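Local atomic coordinates of nitrate transport protein (Xanthomonas axonopodis pv. citri, PDB entry 3KSX), a protein that probably binds alkanesulfonates in the periplasm and delivers them to an ABC-type importer, and is captured here with the sulfonate buffer MOPS. Residues 37-47 and 249-257; 110-118 and 179-189. One frame throughout, in Å; residues are numbered along the deposited sequence.

Contact 1: residues 37-47 and 249-257; sequences KAVSSLVLAKQ and SIKTLAQVS
Leu253 lies against Ser40 and Val43 where helices 40-48 and 246-257 cross almost at right angles: the axes of the two short segments approach to 10.4 Å at an angle of 87°. From CB, which starts toward the other helix, the side chain of Leu253 runs to CG with chi1 -60°, anti to its own carbonyl carbon, and forks. CD1 lies beside the Ser40 hydroxymethyl group, 3.6 Å from Ser40 OG. CD2 takes the other branch over the Ser40 carbonyl oxygen and meets Val43 CG1 at 3.7 Å, with Leu44 CG also near. Leucine suits this place because one methyl can lie on Ser40 while the other reaches the Val43 and Leu44 side. The Ser40 and Leu253 CA atoms are the nearest across the contact, 6.9 Å apart; the short serine lets Leu253 lie against it.

Leu44 reaches back across Leu253 at about a right angle. Its CD2 touches Thr252 CG2 at 3.7 Å, and its CD1 rests 3.3 Å from Ser249 OG, a hydroxyl already engaged with Asp245 O one turn earlier. One turn beyond Leu253, Val256 divides its methyls: CG1 slides past Val43 CG1, and CG2 packs on the aliphatic CG of Gln47 at 3.7 Å, with CD a little farther. At the exposed margin, where a lysine can keep its charge in solvent, Lys37 NZ comes to 3.6 Å of Val256 O, a loose approach, not a hydrogen bond. Such near-perpendicular helix packing through leucine and valine methyls joins the first helix after strand 30-36 to the later helical part of this periplasmic-binding-protein fold.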
ATOM      1  N   LYS A  37       5.860  -7.191   1.104  1.00 27.94           N
ATOM      2  CA  LYS A  37       7.310  -7.066   0.796  1.00 31.16           C
ATOM      3  C   LYS A  37       7.709  -5.717   0.198  1.00 32.96           C
ATOM      4  O   LYS A  37       8.831  -5.213   0.448  1.00 34.28           O
ATOM      5  CB  LYS A  37       7.795  -8.226  -0.094  1.00 31.83           C
ATOM      6  CG  LYS A  37       8.056  -9.584   0.653  1.00 37.42           C
ATOM      7  CD  LYS A  37       8.983 -10.533  -0.173  1.00 44.01           C
ATOM      8  CE  LYS A  37       9.816 -11.509   0.716  1.00 50.80           C
ATOM      9  NZ  LYS A  37      11.172 -11.789   0.053  1.00 51.90           N
ATOM     10  N   ALA A  38       6.810  -5.097  -0.543  1.00 32.60           N
ATOM     11  CA  ALA A  38       7.065  -3.751  -1.047  1.00 36.18           C
ATOM     12  C   ALA A  38       7.451  -2.697  -0.007  1.00 37.32           C
ATOM     13  O   ALA A  38       8.172  -1.714  -0.327  1.00 38.66           O
ATOM     14  CB  ALA A  38       5.830  -3.236  -1.909  1.00 34.62           C
ATOM     15  N   VAL A  39       6.942  -2.857   1.217  1.00 37.05           N
ATOM     16  CA  VAL A  39       7.082  -1.830   2.240  1.00 36.38           C
ATOM     17  C   VAL A  39       8.388  -2.161   2.916  1.00 36.30           C
ATOM     18  O   VAL A  39       8.417  -2.998   3.855  1.00 35.90           O
ATOM     19  CB  VAL A  39       5.951  -1.806   3.291  1.00 35.59           C
ATOM     20  CG1 VAL A  39       6.114  -0.544   4.220  1.00 35.89           C
ATOM     21  CG2 VAL A  39       4.555  -1.845   2.655  1.00 34.79           C
ATOM     22  N   SER A  40       9.450  -1.536   2.370  1.00 36.48           N
ATOM     23  CA  SER A  40      10.840  -1.631   2.824  1.00 37.16           C
ATOM     24  C   SER A  40      10.997  -1.492   4.345  1.00 37.20           C
ATOM     25  O   SER A  40      11.776  -2.238   4.969  1.00 37.16           O
ATOM     26  CB  SER A  40      11.685  -0.594   2.083  1.00 37.74           C
ATOM     27  OG  SER A  40      12.009  -1.080   0.797  1.00 39.74           O
ATOM     28  N   SER A  41      10.204  -0.611   4.957  1.00 35.98           N
ATOM     29  CA  SER A  41      10.358  -0.449   6.416  1.00 36.43           C
ATOM     30  C   SER A  41       9.911  -1.688   7.226  1.00 35.35           C
ATOM     31  O   SER A  41      10.566  -2.051   8.220  1.00 32.97           O
ATOM     32  CB  SER A  41       9.707   0.829   6.911  1.00 35.99           C
ATOM     33  OG  SER A  41       8.342   0.632   7.098  1.00 38.56           O
ATOM     34  N   LEU A  42       8.858  -2.383   6.748  1.00 34.58           N
ATOM     35  CA  LEU A  42       8.344  -3.541   7.498  1.00 34.18           C
ATOM     36  C   LEU A  42       9.243  -4.719   7.302  1.00 33.03           C
ATOM     37  O   LEU A  42       9.428  -5.541   8.220  1.00 31.97           O
ATOM     38  CB  LEU A  42       6.921  -3.878   7.070  1.00 34.33           C
ATOM     39  CG  LEU A  42       5.919  -2.719   7.256  1.00 36.70           C
ATOM     40  CD1 LEU A  42       4.522  -3.200   7.079  1.00 34.35           C
ATOM     41  CD2 LEU A  42       6.092  -2.100   8.621  1.00 39.32           C
ATOM     42  N   VAL A  43       9.761  -4.850   6.075  1.00 34.02           N
ATOM     43  CA  VAL A  43      10.832  -5.816   5.776  1.00 34.74           C
ATOM     44  C   VAL A  43      12.012  -5.602   6.737  1.00 35.24           C
ATOM     45  O   VAL A  43      12.514  -6.589   7.324  1.00 34.65           O
ATOM     46  CB  VAL A  43      11.283  -5.827   4.221  1.00 33.83           C
ATOM     47  CG1 VAL A  43      12.467  -6.745   3.987  1.00 36.68           C
ATOM     48  CG2 VAL A  43      10.106  -6.238   3.288  1.00 35.94           C
ATOM     49  N   LEU A  44      12.446  -4.346   6.939  1.00 34.19           N
ATOM     50  CA  LEU A  44      13.529  -4.099   7.897  1.00 34.57           C
ATOM     51  C   LEU A  44      13.131  -4.420   9.319  1.00 34.34           C
ATOM     52  O   LEU A  44      13.915  -5.034  10.032  1.00 35.39           O
ATOM     53  CB  LEU A  44      14.081  -2.681   7.827  1.00 32.98           C
ATOM     54  CG  LEU A  44      14.898  -2.532   6.553  1.00 34.55           C
ATOM     55  CD1 LEU A  44      15.294  -1.123   6.470  1.00 38.81           C
ATOM     56  CD2 LEU A  44      16.119  -3.490   6.456  1.00 37.87           C
ATOM     57  N   ALA A  45      11.944  -3.985   9.733  1.00 33.60           N
ATOM     58  CA  ALA A  45      11.441  -4.374  11.051  1.00 33.55           C
ATOM     59  C   ALA A  45      11.450  -5.877  11.241  1.00 32.44           C
ATOM     60  O   ALA A  45      11.898  -6.355  12.259  1.00 34.51           O
ATOM     61  CB  ALA A  45      10.054  -3.759  11.349  1.00 34.29           C
ATOM     62  N   LYS A  46      10.953  -6.613  10.259  1.00 33.14           N
ATOM     63  CA  LYS A  46      10.976  -8.061  10.284  1.00 34.32           C
ATOM     64  C   LYS A  46      12.426  -8.573  10.437  1.00 35.16           C
ATOM     65  O   LYS A  46      12.723  -9.319  11.373  1.00 34.90           O
ATOM     66  CB  LYS A  46      10.250  -8.651   9.063  1.00 33.97           C
ATOM     67  CG  LYS A  46      10.159 -10.166   9.051  1.00 35.29           C
ATOM     68  CD  LYS A  46       9.272 -10.689   7.905  1.00 33.97           C
ATOM     69  CE  LYS A  46       9.360 -12.219   7.855  1.00 36.13           C
ATOM     70  NZ  LYS A  46      10.747 -12.741   8.069  1.00 41.52           N
ATOM     71  N   GLN A  47      13.341  -8.145   9.575  1.00 36.31           N
ATOM     72  CA  GLN A  47      14.641  -8.766   9.574  1.00 37.69           C
ATOM     73  C   GLN A  47      15.455  -8.362  10.793  1.00 36.55           C
ATOM     74  O   GLN A  47      16.251  -9.192  11.304  1.00 38.53           O
ATOM     75  CB  GLN A  47      15.432  -8.522   8.278  1.00 37.97           C
ATOM     76  CG  GLN A  47      14.699  -8.795   6.954  1.00 44.22           C
ATOM     77  CD  GLN A  47      13.816 -10.062   6.939  1.00 50.54           C
ATOM     78  OE1 GLN A  47      14.229 -11.139   7.390  1.00 54.87           O
ATOM     79  NE2 GLN A  47      12.584  -9.925   6.402  1.00 49.23           N
ATOM     80  N   SER A 249      20.581  -0.490   4.938  1.00 37.93           N
ATOM     81  CA  SER A 249      19.234  -0.772   4.443  1.00 37.19           C
ATOM     82  C   SER A 249      19.232  -1.284   3.009  1.00 38.02           C
ATOM     83  O   SER A 249      18.556  -2.249   2.713  1.00 37.19           O
ATOM     84  CB  SER A 249      18.359   0.469   4.523  1.00 37.34           C
ATOM     85  OG  SER A 249      17.945   0.743   5.860  1.00 37.61           O
ATOM     86  N   ILE A 250      19.971  -0.635   2.116  1.00 39.17           N
ATOM     87  CA  ILE A 250      19.990  -1.065   0.728  1.00 39.87           C
ATOM     88  C   ILE A 250      20.489  -2.499   0.623  1.00 40.76           C
ATOM     89  O   ILE A 250      19.895  -3.319  -0.085  1.00 39.92           O
ATOM     90  CB  ILE A 250      20.898  -0.173  -0.149  1.00 39.54           C
ATOM     91  CG1 ILE A 250      20.381   1.277  -0.206  1.00 40.24           C
ATOM     92  CG2 ILE A 250      21.079  -0.765  -1.538  1.00 39.78           C
ATOM     93  CD1 ILE A 250      21.522   2.323  -0.577  1.00 44.25           C
ATOM     94  N   LYS A 251      21.595  -2.815   1.295  1.00 42.95           N
ATOM     95  CA  LYS A 251      22.166  -4.152   1.084  1.00 44.35           C
ATOM     96  C   LYS A 251      21.247  -5.206   1.655  1.00 43.74           C
ATOM     97  O   LYS A 251      21.109  -6.260   1.045  1.00 44.05           O
ATOM     98  CB  LYS A 251      23.620  -4.312   1.579  1.00 46.24           C
ATOM     99  CG  LYS A 251      23.780  -4.329   3.097  1.00 51.12           C
ATOM    100  CD  LYS A 251      23.866  -5.753   3.723  1.00 55.39           C
ATOM    101  CE  LYS A 251      23.531  -5.732   5.266  1.00 58.67           C
ATOM    102  NZ  LYS A 251      23.870  -4.472   6.080  1.00 56.80           N
ATOM    103  N   THR A 252      20.581  -4.918   2.785  1.00 41.95           N
ATOM    104  CA  THR A 252      19.643  -5.872   3.422  1.00 40.41           C
ATOM    105  C   THR A 252      18.419  -6.122   2.595  1.00 40.10           C
ATOM    106  O   THR A 252      18.064  -7.274   2.384  1.00 38.86           O
ATOM    107  CB  THR A 252      19.200  -5.439   4.853  1.00 41.12           C
ATOM    108  OG1 THR A 252      20.364  -5.326   5.688  1.00 38.07           O
ATOM    109  CG2 THR A 252      18.184  -6.434   5.454  1.00 40.96           C
ATOM    110  N   LEU A 253      17.764  -5.036   2.164  1.00 39.14           N
ATOM    111  CA  LEU A 253      16.649  -5.090   1.230  1.00 38.49           C
ATOM    112  C   LEU A 253      17.003  -5.790  -0.089  1.00 39.29           C
ATOM    113  O   LEU A 253      16.188  -6.561  -0.600  1.00 39.13           O
ATOM    114  CB  LEU A 253      16.074  -3.688   0.976  1.00 36.87           C
ATOM    115  CG  LEU A 253      15.540  -3.015   2.253  1.00 37.42           C
ATOM    116  CD1 LEU A 253      15.310  -1.493   2.083  1.00 32.30           C
ATOM    117  CD2 LEU A 253      14.273  -3.759   2.748  1.00 35.47           C
ATOM    118  N   ALA A 254      18.194  -5.498  -0.633  1.00 39.94           N
ATOM    119  CA  ALA A 254      18.681  -6.167  -1.818  1.00 41.71           C
ATOM    120  C   ALA A 254      18.745  -7.689  -1.515  1.00 43.95           C
ATOM    121  O   ALA A 254      18.183  -8.515  -2.249  1.00 44.35           O
ATOM    122  CB  ALA A 254      20.069  -5.597  -2.216  1.00 40.67           C
ATOM    123  N   GLN A 255      19.368  -8.020  -0.383  1.00 45.75           N
ATOM    124  CA  GLN A 255      19.602  -9.396   0.046  1.00 47.73           C
ATOM    125  C   GLN A 255      18.308 -10.150   0.133  1.00 48.00           C
ATOM    126  O   GLN A 255      18.196 -11.265  -0.385  1.00 49.42           O
ATOM    127  CB  GLN A 255      20.250  -9.387   1.412  1.00 47.76           C
ATOM    128  CG  GLN A 255      21.089 -10.588   1.700  1.00 52.54           C
ATOM    129  CD  GLN A 255      22.209 -10.245   2.671  1.00 59.18           C
ATOM    130  OE1 GLN A 255      23.061  -9.383   2.374  1.00 61.48           O
ATOM    131  NE2 GLN A 255      22.212 -10.903   3.850  1.00 60.54           N
ATOM    132  N   VAL A 256      17.333  -9.534   0.799  1.00 47.90           N
ATOM    133  CA  VAL A 256      16.045 -10.155   1.065  1.00 47.96           C
ATOM    134  C   VAL A 256      15.188 -10.256  -0.188  1.00 48.22           C
ATOM    135  O   VAL A 256      14.713 -11.326  -0.537  1.00 48.59           O
ATOM    136  CB  VAL A 256      15.289  -9.395   2.184  1.00 48.64           C
ATOM    137  CG1 VAL A 256      13.842  -9.797   2.219  1.00 48.20           C
ATOM    138  CG2 VAL A 256      15.982  -9.630   3.544  1.00 47.90           C
ATOM    139  N   SER A 257      14.984  -9.148  -0.877  1.00 48.20           N
ATOM    140  CA  SER A 257      14.151  -9.158  -2.066  1.00 48.30           C
ATOM    141  C   SER A 257      14.829  -9.851  -3.265  1.00 48.79           C
ATOM    142  O   SER A 257      14.146 -10.270  -4.195  1.00 48.76           O
ATOM    143  CB  SER A 257      13.874  -7.728  -2.456  1.00 48.47           C
ATOM    144  OG  SER A 257      15.112  -7.107  -2.752  1.00 45.30           O
TER

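Contact 2: residues 110-118 and 179-189; sequences PKAETILVP and VDAWAIWDPWY
Strand 113-118 and strand 181-185 run antiparallel as neighbours in a mixed five-stranded sheet of the periplasmic-binding-protein fold, their short axes 153° apart in direction. Thr114-Ile184 and Leu116-Trp182 are hydrogen-bonded pairs; Ile115-Ala183 lies between them and Glu113-Trp185 beyond, both non-hydrogen-bonded pairs. Leu116 N gives a straight bond of 2.8 Å to Trp182 O, and Asp186 N carries the pairing past the strand end to Ala112 O at 3.1 Å.

On one face Ile115 CG2 meets Ala181 CB; Ala181 and Ala183 put only methyls beside this isoleucine, which also touches Leu145, Leu146 and Val149 of helix 141-152. Here too Glu113 lies alongside Trp185, its carboxylate turned 69° from the indole plane; OE2 is held by Ser141, and the side chain is about 3 Å at its nearest from the bound MOPS, consistent with a place at the ligand pocket. On the other face Leu116 forks, CD1 to Ile184 CG2 at 3.7 Å and CD2 to Tyr189 CD1 at 3.8 Å. A water joins Lys111 O to Tyr189 OH. With chi1 71°, the Thr114 hydroxyl sits between its backbone N and carbonyl carbon, and OG1 donates to Ile184 O from above the carbonyl plane, a second grip beside Thr114 N. The same rotamer sets Thr114 CG2 over the Tyr189 ring, a CH-pi contact 3.5 Å from the centroid.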
ATOM      1  N   PRO A 110       4.083   9.616  -3.296  1.00 25.18           N
ATOM      2  CA  PRO A 110       3.403   9.723  -4.543  1.00 23.95           C
ATOM      3  C   PRO A 110       4.313   9.370  -5.722  1.00 24.63           C
ATOM      4  O   PRO A 110       3.839   8.946  -6.769  1.00 23.07           O
ATOM      5  CB  PRO A 110       3.024  11.210  -4.606  1.00 25.30           C
ATOM      6  CG  PRO A 110       4.008  11.935  -3.551  1.00 26.09           C
ATOM      7  CD  PRO A 110       4.082  10.882  -2.526  1.00 24.77           C
ATOM      8  N   LYS A 111       5.616   9.566  -5.592  1.00 23.88           N
ATOM      9  CA  LYS A 111       6.518   9.211  -6.679  1.00 26.05           C
ATOM     10  C   LYS A 111       6.592   7.709  -6.890  1.00 25.73           C
ATOM     11  O   LYS A 111       6.941   7.234  -7.997  1.00 28.54           O
ATOM     12  CB  LYS A 111       7.921   9.754  -6.339  1.00 25.83           C
ATOM     13  CG  LYS A 111       8.018  11.276  -6.444  1.00 29.23           C
ATOM     14  CD  LYS A 111       9.305  11.728  -5.698  1.00 34.75           C
ATOM     15  CE  LYS A 111       9.668  13.154  -6.088  1.00 38.80           C
ATOM     16  NZ  LYS A 111      10.806  13.105  -7.028  1.00 44.12           N
ATOM     17  N   ALA A 112       6.268   6.956  -5.844  1.00 24.95           N
ATOM     18  CA  ALA A 112       6.350   5.532  -5.857  1.00 25.56           C
ATOM     19  C   ALA A 112       5.031   4.905  -6.356  1.00 26.08           C
ATOM     20  O   ALA A 112       4.917   3.689  -6.327  1.00 27.53           O
ATOM     21  CB  ALA A 112       6.739   5.012  -4.509  1.00 27.61           C
ATOM     22  N   GLU A 113       3.997   5.712  -6.688  1.00 24.32           N
ATOM     23  CA  GLU A 113       2.742   5.166  -7.252  1.00 24.68           C
ATOM     24  C   GLU A 113       2.694   5.564  -8.713  1.00 23.63           C
ATOM     25  O   GLU A 113       2.677   6.753  -8.997  1.00 23.55           O
ATOM     26  CB  GLU A 113       1.455   5.732  -6.607  1.00 25.02           C
ATOM     27  CG  GLU A 113       1.411   5.503  -5.133  1.00 29.72           C
ATOM     28  CD  GLU A 113       0.650   4.193  -4.761  1.00 37.91           C
ATOM     29  OE1 GLU A 113       0.214   3.375  -5.642  1.00 36.04           O
ATOM     30  OE2 GLU A 113       0.436   4.059  -3.531  1.00 44.09           O
ATOM     31  N   THR A 114       2.597   4.592  -9.618  1.00 22.18           N
ATOM     32  CA  THR A 114       2.853   4.877 -11.049  1.00 22.44           C
ATOM     33  C   THR A 114       1.903   4.142 -12.015  1.00 23.32           C
ATOM     34  O   THR A 114       1.447   3.057 -11.687  1.00 25.09           O
ATOM     35  CB  THR A 114       4.311   4.515 -11.408  1.00 21.53           C
ATOM     36  OG1 THR A 114       4.477   3.090 -11.410  1.00 24.78           O
ATOM     37  CG2 THR A 114       5.285   5.093 -10.369  1.00 25.51           C
ATOM     38  N   ILE A 115       1.652   4.730 -13.193  1.00 21.43           N
ATOM     39  CA  ILE A 115       1.161   4.058 -14.342  1.00 21.76           C
ATOM     40  C   ILE A 115       2.362   3.865 -15.277  1.00 21.64           C
ATOM     41  O   ILE A 115       3.010   4.875 -15.681  1.00 18.81           O
ATOM     42  CB  ILE A 115       0.031   4.877 -14.972  1.00 22.78           C
ATOM     43  CG1 ILE A 115      -1.077   5.212 -13.920  1.00 24.37           C
ATOM     44  CG2 ILE A 115      -0.614   4.194 -16.256  1.00 22.81           C
ATOM     45  CD1 ILE A 115      -2.210   6.094 -14.588  1.00 27.67           C
ATOM     46  N   LEU A 116       2.600   2.586 -15.604  1.00 21.17           N
ATOM     47  CA  LEU A 116       3.689   2.130 -16.470  1.00 19.71           C
ATOM     48  C   LEU A 116       3.100   1.701 -17.810  1.00 20.16           C
ATOM     49  O   LEU A 116       1.968   1.173 -17.861  1.00 20.70           O
ATOM     50  CB  LEU A 116       4.451   0.992 -15.786  1.00 20.27           C
ATOM     51  CG  LEU A 116       5.088   1.168 -14.418  1.00 21.52           C
ATOM     52  CD1 LEU A 116       5.920  -0.018 -14.088  1.00 20.01           C
ATOM     53  CD2 LEU A 116       5.896   2.410 -14.395  1.00 20.84           C
ATOM     54  N   VAL A 117       3.839   1.914 -18.889  1.00 19.50           N
ATOM     55  CA  VAL A 117       3.549   1.314 -20.160  1.00 19.18           C
ATOM     56  C   VAL A 117       4.780   0.579 -20.644  1.00 20.63           C
ATOM     57  O   VAL A 117       5.967   0.948 -20.244  1.00 21.54           O
ATOM     58  CB  VAL A 117       3.060   2.322 -21.264  1.00 18.24           C
ATOM     59  CG1 VAL A 117       1.787   3.033 -20.778  1.00 23.82           C
ATOM     60  CG2 VAL A 117       4.190   3.339 -21.549  1.00 18.11           C
ATOM     61  N   PRO A 118       4.561  -0.452 -21.464  1.00 22.28           N
ATOM     62  CA  PRO A 118       5.717  -1.111 -22.068  1.00 21.89           C
ATOM     63  C   PRO A 118       6.523  -0.035 -22.807  1.00 24.31           C
ATOM     64  O   PRO A 118       5.949   0.868 -23.447  1.00 24.12           O
ATOM     65  CB  PRO A 118       5.093  -2.097 -23.078  1.00 22.26           C
ATOM     66  CG  PRO A 118       3.760  -2.442 -22.408  1.00 23.31           C
ATOM     67  CD  PRO A 118       3.294  -1.071 -21.934  1.00 23.76           C
ATOM     68  N   VAL A 179      -0.958  -6.486 -21.716  1.00 27.74           N
ATOM     69  CA  VAL A 179      -1.538  -5.273 -21.135  1.00 28.91           C
ATOM     70  C   VAL A 179      -0.910  -4.015 -21.766  1.00 28.33           C
ATOM     71  O   VAL A 179       0.252  -4.001 -22.205  1.00 28.34           O
ATOM     72  CB  VAL A 179      -1.364  -5.225 -19.587  1.00 30.15           C
ATOM     73  CG1 VAL A 179      -1.593  -6.572 -18.955  1.00 33.28           C
ATOM     74  CG2 VAL A 179       0.001  -4.832 -19.300  1.00 27.22           C
ATOM     75  N   ASP A 180      -1.694  -2.952 -21.816  1.00 27.39           N
ATOM     76  CA  ASP A 180      -1.249  -1.733 -22.456  1.00 25.48           C
ATOM     77  C   ASP A 180      -0.597  -0.861 -21.417  1.00 25.22           C
ATOM     78  O   ASP A 180       0.315  -0.069 -21.747  1.00 22.96           O
ATOM     79  CB  ASP A 180      -2.481  -1.052 -23.107  1.00 26.53           C
ATOM     80  CG  ASP A 180      -3.080  -1.876 -24.257  1.00 28.59           C
ATOM     81  OD1 ASP A 180      -2.374  -2.199 -25.244  1.00 35.19           O
ATOM     82  OD2 ASP A 180      -4.285  -2.127 -24.262  1.00 26.65           O
ATOM     83  N   ALA A 181      -1.051  -0.980 -20.142  1.00 22.98           N
ATOM     84  CA  ALA A 181      -0.436  -0.120 -19.082  1.00 22.98           C
ATOM     85  C   ALA A 181      -0.626  -0.845 -17.761  1.00 22.38           C
ATOM     86  O   ALA A 181      -1.412  -1.727 -17.704  1.00 22.75           O
ATOM     87  CB  ALA A 181      -1.121   1.250 -19.066  1.00 21.50           C
ATOM     88  N   TRP A 182       0.133  -0.517 -16.714  1.00 22.55           N
ATOM     89  CA  TRP A 182       0.002  -1.274 -15.489  1.00 19.39           C
ATOM     90  C   TRP A 182       0.050  -0.233 -14.399  1.00 19.35           C
ATOM     91  O   TRP A 182       1.026   0.545 -14.409  1.00 18.65           O
ATOM     92  CB  TRP A 182       1.184  -2.269 -15.416  1.00 19.84           C
ATOM     93  CG  TRP A 182       1.251  -3.115 -14.144  1.00 18.32           C
ATOM     94  CD1 TRP A 182       0.199  -3.410 -13.257  1.00 20.22           C
ATOM     95  CD2 TRP A 182       2.366  -3.816 -13.695  1.00 22.86           C
ATOM     96  NE1 TRP A 182       0.668  -4.231 -12.234  1.00 19.52           N
ATOM     97  CE2 TRP A 182       2.011  -4.486 -12.504  1.00 19.72           C
ATOM     98  CE3 TRP A 182       3.703  -3.925 -14.174  1.00 23.52           C
ATOM     99  CZ2 TRP A 182       2.942  -5.264 -11.785  1.00 21.39           C
ATOM    100  CZ3 TRP A 182       4.624  -4.750 -13.456  1.00 22.67           C
ATOM    101  CH2 TRP A 182       4.237  -5.367 -12.280  1.00 19.89           C
ATOM    102  N   ALA A 183      -0.992  -0.116 -13.567  1.00 19.80           N
ATOM    103  CA  ALA A 183      -0.872   0.852 -12.436  1.00 18.19           C
ATOM    104  C   ALA A 183      -0.326  -0.011 -11.263  1.00 21.10           C
ATOM    105  O   ALA A 183      -0.934  -1.017 -10.885  1.00 20.13           O
ATOM    106  CB  ALA A 183      -2.123   1.484 -12.096  1.00 20.67           C
ATOM    107  N   ILE A 184       0.793   0.450 -10.723  1.00 18.41           N
ATOM    108  CA  ILE A 184       1.619  -0.360  -9.739  1.00 19.84           C
ATOM    109  C   ILE A 184       2.522   0.534  -8.918  1.00 22.53           C
ATOM    110  O   ILE A 184       2.654   1.701  -9.213  1.00 24.92           O
ATOM    111  CB  ILE A 184       2.439  -1.485 -10.477  1.00 19.96           C
ATOM    112  CG1 ILE A 184       3.010  -2.556  -9.521  1.00 19.58           C
ATOM    113  CG2 ILE A 184       3.607  -0.868 -11.348  1.00 19.27           C
ATOM    114  CD1 ILE A 184       1.958  -3.307  -8.676  1.00 18.80           C
ATOM    115  N   TRP A 185       3.120   0.001  -7.889  1.00 21.20           N
ATOM    116  CA  TRP A 185       3.956   0.820  -7.020  1.00 23.22           C
ATOM    117  C   TRP A 185       5.382   0.242  -7.068  1.00 23.14           C
ATOM    118  O   TRP A 185       5.639  -0.737  -7.762  1.00 22.30           O
ATOM    119  CB  TRP A 185       3.331   0.763  -5.617  1.00 20.94           C
ATOM    120  CG  TRP A 185       2.830  -0.587  -5.202  1.00 21.41           C
ATOM    121  CD1 TRP A 185       3.517  -1.564  -4.581  1.00 26.64           C
ATOM    122  CD2 TRP A 185       1.492  -1.104  -5.408  1.00 21.47           C
ATOM    123  NE1 TRP A 185       2.709  -2.653  -4.383  1.00 25.89           N
ATOM    124  CE2 TRP A 185       1.472  -2.416  -4.911  1.00 24.02           C
ATOM    125  CE3 TRP A 185       0.337  -0.585  -5.988  1.00 23.22           C
ATOM    126  CZ2 TRP A 185       0.313  -3.186  -4.870  1.00 22.17           C
ATOM    127  CZ3 TRP A 185      -0.798  -1.399  -6.028  1.00 22.12           C
ATOM    128  CH2 TRP A 185      -0.790  -2.692  -5.491  1.00 24.30           C
ATOM    129  N   ASP A 186       6.311   0.878  -6.349  1.00 23.73           N
ATOM    130  CA  ASP A 186       7.633   0.327  -6.058  1.00 25.86           C
ATOM    131  C   ASP A 186       7.549  -0.969  -5.226  1.00 25.72           C
ATOM    132  O   ASP A 186       6.700  -1.096  -4.318  1.00 27.27           O
ATOM    133  CB  ASP A 186       8.515   1.329  -5.317  1.00 26.54           C
ATOM    134  CG  ASP A 186       9.431   2.085  -6.224  1.00 27.84           C
ATOM    135  OD1 ASP A 186       9.811   1.570  -7.296  1.00 27.23           O
ATOM    136  OD2 ASP A 186       9.746   3.231  -5.877  1.00 24.72           O
ATOM    137  N   PRO A 187       8.444  -1.917  -5.508  1.00 24.99           N
ATOM    138  CA  PRO A 187       9.655  -1.750  -6.365  1.00 25.63           C
ATOM    139  C   PRO A 187       9.511  -2.108  -7.845  1.00 25.59           C
ATOM    140  O   PRO A 187      10.494  -2.006  -8.566  1.00 25.11           O
ATOM    141  CB  PRO A 187      10.641  -2.737  -5.711  1.00 25.25           C
ATOM    142  CG  PRO A 187       9.661  -3.963  -5.396  1.00 26.22           C
ATOM    143  CD  PRO A 187       8.401  -3.250  -4.848  1.00 24.97           C
ATOM    144  N   TRP A 188       8.327  -2.553  -8.273  1.00 25.66           N
ATOM    145  CA  TRP A 188       8.071  -2.882  -9.692  1.00 25.91           C
ATOM    146  C   TRP A 188       8.338  -1.660 -10.581  1.00 25.60           C
ATOM    147  O   TRP A 188       9.014  -1.784 -11.582  1.00 23.68           O
ATOM    148  CB  TRP A 188       6.655  -3.417  -9.905  1.00 28.48           C
ATOM    149  CG  TRP A 188       6.241  -4.448  -8.861  1.00 30.62           C
ATOM    150  CD1 TRP A 188       5.639  -4.213  -7.614  1.00 31.67           C
ATOM    151  CD2 TRP A 188       6.374  -5.852  -8.976  1.00 38.09           C
ATOM    152  NE1 TRP A 188       5.429  -5.399  -6.963  1.00 40.07           N
ATOM    153  CE2 TRP A 188       5.861  -6.426  -7.770  1.00 36.97           C
ATOM    154  CE3 TRP A 188       6.891  -6.683  -9.955  1.00 37.49           C
ATOM    155  CZ2 TRP A 188       5.826  -7.809  -7.548  1.00 44.50           C
ATOM    156  CZ3 TRP A 188       6.881  -8.089  -9.727  1.00 44.02           C
ATOM    157  CH2 TRP A 188       6.348  -8.632  -8.534  1.00 45.37           C
ATOM    158  N   TYR A 189       7.852  -0.472 -10.218  1.00 23.01           N
ATOM    159  CA  TYR A 189       8.213   0.754 -10.917  1.00 22.55           C
ATOM    160  C   TYR A 189       9.731   0.883 -11.163  1.00 22.83           C
ATOM    161  O   TYR A 189      10.218   1.017 -12.308  1.00 23.59           O
ATOM    162  CB  TYR A 189       7.684   1.947 -10.095  1.00 21.96           C
ATOM    163  CG  TYR A 189       8.220   3.254 -10.462  1.00 25.06           C
ATOM    164  CD1 TYR A 189       8.423   3.599 -11.809  1.00 27.32           C
ATOM    165  CD2 TYR A 189       8.458   4.213  -9.489  1.00 22.96           C
ATOM    166  CE1 TYR A 189       8.918   4.840 -12.150  1.00 27.13           C
ATOM    167  CE2 TYR A 189       8.918   5.453  -9.812  1.00 23.43           C
ATOM    168  CZ  TYR A 189       9.172   5.764 -11.149  1.00 25.32           C
ATOM    169  OH  TYR A 189       9.649   7.022 -11.482  1.00 27.59           O
TER
HETATM  170  O   HOH W   1       7.922   8.668  -9.920  1.00 26.55           O

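How the contacts relate
The two contacts hold different elements. Contact 1 is a partly buried helix crossing with an exposed edge, made mainly by methyl groups and aliphatic carbons, with serine hydroxyls and a lysine ammonium also touching; contact 2 is the more buried, a strand pair inside a sheet, held by repeated backbone hydrogen bonds with aromatic and aliphatic groups on both faces. Backbone polarity is spent within each helix in the first, but between the strands in the second. Their centres lie about 20 Å apart, and contact 2 falls within the chain loop that contact 1 closes. They nevertheless meet at one point: Ala38 CB, before helix 40-48, packs 3.3 Å from Asp186 O and also touches Trp185 and Pro187.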